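Local coordinates for protein inactive Zymogen C11 Protease (Parabacteroides distasonis, PDB 6MZO) that is an inactive zymogen of a clostripain-like (family C11) protease, a clan CD peptidase whose activated form would probably cut proteins, at residues A[200-205]-A[210-215]. Residues are numbered along the deposited sequence; the frame is centred on the assembly and turned at random.
Sequences GDMFKK and VGIATK
The carboxylate of Asp201 is gripped at both oxygens by lysines. From helix 209-220, Lys215 NZ donates to Asp201 OD2 at 2.8 Å, on its syn side and 19° out of the carboxylate plane. Lys204 NZ meets Asp201 OD1 at 3.0 Å, almost in line with its C-O bond. Bends at chi2 (71°) and chi4 fold the Lys215 chain round so that its ammonium reaches the acid. Lys204 also pairs with Asp208, just before the second helix, which extends the charged network. Next to the charged group the contact is apolar: Asp201 CB rests against Ile212 CG1 at 3.7 Å, while Met202 CG touches Ile212 CD1 at 3.8 Å, the side chains of Met202 and Ile212 crossing at about a right angle. Asp201 OD2 lies 3.9 Å from Gly211 C, so the acid sits against the helix backbone. Replacing Asp201 with an alanine would probably leave Lys215 without its acidic mate, with a weak bond to the Thr197 carbonyl remaining, and take from Lys204 one of its two acids. The network ties the end of helix 195-203 to the start of helix 209-220 across a short turn, and its two lysines probably offset the neighbouring charges of Asp201 and Asp208, favouring the charged form of Asp201.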
loop_
_atom_site.group_PDB
_atom_site.type_symbol
_atom_site.label_atom_id
_atom_site.label_comp_id
_atom_site.label_asym_id
_atom_site.label_seq_id
_atom_site.Cartn_x
_atom_site.Cartn_y
_atom_site.Cartn_z
ATOM N N GLY A 200 -8.035 -15.784 -6.992
ATOM C CA GLY A 200 -8.476 -16.817 -6.030
ATOM C C GLY A 200 -7.919 -16.619 -4.604
ATOM O O GLY A 200 -8.668 -16.878 -3.605
ATOM N N ASP A 201 -6.657 -16.199 -4.476
ATOM C CA ASP A 201 -6.114 -15.958 -3.132
ATOM C C ASP A 201 -6.891 -14.919 -2.382
ATOM O O ASP A 201 -6.982 -15.054 -1.114
ATOM C CB ASP A 201 -4.615 -15.569 -3.233
ATOM C CG ASP A 201 -3.759 -16.731 -3.754
ATOM O OD1 ASP A 201 -4.080 -17.911 -3.478
ATOM O OD2 ASP A 201 -2.759 -16.481 -4.486
ATOM N N MET A 202 -7.424 -13.892 -3.062
ATOM C CA MET A 202 -8.212 -12.878 -2.312
ATOM C C MET A 202 -9.543 -13.430 -1.737
ATOM O O MET A 202 -10.118 -12.787 -0.880
ATOM C CB MET A 202 -8.554 -11.649 -3.220
ATOM C CG MET A 202 -7.349 -11.024 -3.743
ATOM S SD MET A 202 -8.072 -9.577 -4.789
ATOM C CE MET A 202 -6.808 -9.258 -5.959
ATOM N N PHE A 203 -10.010 -14.559 -2.267
ATOM C CA PHE A 203 -11.371 -15.027 -1.977
ATOM C C PHE A 203 -11.379 -16.357 -1.203
ATOM O O PHE A 203 -12.443 -16.915 -1.013
ATOM C CB PHE A 203 -12.154 -15.154 -3.291
ATOM C CG PHE A 203 -12.651 -13.843 -3.793
ATOM C CD1 PHE A 203 -13.768 -13.270 -3.224
ATOM C CD2 PHE A 203 -11.943 -13.092 -4.786
ATOM C CE1 PHE A 203 -14.243 -12.073 -3.658
ATOM C CE2 PHE A 203 -12.388 -11.886 -5.224
ATOM C CZ PHE A 203 -13.541 -11.314 -4.649
ATOM N N LYS A 204 -10.218 -16.901 -0.822
ATOM C CA LYS A 204 -10.211 -18.076 0.146
ATOM C C LYS A 204 -10.959 -17.673 1.441
ATOM O O LYS A 204 -11.047 -16.479 1.799
ATOM C CB LYS A 204 -8.798 -18.495 0.432
ATOM C CG LYS A 204 -8.146 -19.090 -0.882
ATOM C CD LYS A 204 -6.708 -19.522 -0.631
ATOM C CE LYS A 204 -6.051 -19.898 -1.969
ATOM N NZ LYS A 204 -4.589 -20.256 -1.735
ATOM N N LYS A 205 -11.496 -18.669 2.125
ATOM C CA LYS A 205 -12.309 -18.354 3.324
ATOM C C LYS A 205 -11.588 -17.374 4.209
ATOM O O LYS A 205 -12.217 -16.381 4.630
ATOM C CB LYS A 205 -12.632 -19.663 4.031
ATOM C CG LYS A 205 -13.673 -19.520 5.140
ATOM C CD LYS A 205 -14.095 -20.928 5.485
ATOM C CE LYS A 205 -14.517 -20.954 6.919
ATOM N NZ LYS A 205 -15.784 -20.275 7.122
ATOM N N VAL A 210 -0.317 -14.122 2.378
ATOM C CA VAL A 210 1.025 -14.505 2.030
ATOM C C VAL A 210 1.078 -15.002 0.567
ATOM O O VAL A 210 1.993 -14.659 -0.132
ATOM C CB VAL A 210 1.600 -15.572 3.041
ATOM C CG1 VAL A 210 2.961 -16.088 2.605
ATOM C CG2 VAL A 210 1.638 -14.913 4.451
ATOM N N GLY A 211 0.051 -15.751 0.102
ATOM C CA GLY A 211 -0.057 -16.132 -1.297
ATOM C C GLY A 211 -0.005 -14.942 -2.215
ATOM O O GLY A 211 0.685 -14.965 -3.216
ATOM N N ILE A 212 -0.790 -13.917 -1.891
ATOM C CA ILE A 212 -0.814 -12.746 -2.753
ATOM C C ILE A 212 0.570 -12.107 -2.921
ATOM O O ILE A 212 0.989 -11.849 -4.043
ATOM C CB ILE A 212 -1.815 -11.704 -2.206
ATOM C CG1 ILE A 212 -3.247 -12.232 -2.356
ATOM C CG2 ILE A 212 -1.641 -10.340 -2.941
ATOM C CD1 ILE A 212 -4.263 -11.398 -1.524
ATOM N N ALA A 213 1.285 -11.988 -1.792
ATOM C CA ALA A 213 2.625 -11.382 -1.864
ATOM C C ALA A 213 3.636 -12.293 -2.562
ATOM O O ALA A 213 4.477 -11.827 -3.337
ATOM C CB ALA A 213 3.053 -11.041 -0.474
ATOM N N THR A 214 3.509 -13.598 -2.328
ATOM C CA THR A 214 4.410 -14.553 -3.011
ATOM C C THR A 214 4.192 -14.538 -4.531
ATOM O O THR A 214 5.159 -14.650 -5.303
ATOM C CB THR A 214 4.316 -16.000 -2.482
ATOM O OG1 THR A 214 3.041 -16.571 -2.820
ATOM C CG2 THR A 214 4.484 -16.005 -0.998
ATOM N N LYS A 215 2.947 -14.334 -4.970
ATOM C CA LYS A 215 2.681 -14.214 -6.382
ATOM C C LYS A 215 3.234 -12.956 -6.994
ATOM O O LYS A 215 3.692 -12.980 -8.126
ATOM C CB LYS A 215 1.169 -14.271 -6.616
ATOM C CG LYS A 215 0.682 -15.707 -6.932
ATOM C CD LYS A 215 0.714 -16.713 -5.751
ATOM C CE LYS A 215 -0.014 -18.107 -6.095
ATOM N NZ LYS A 215 -1.374 -17.772 -6.573
#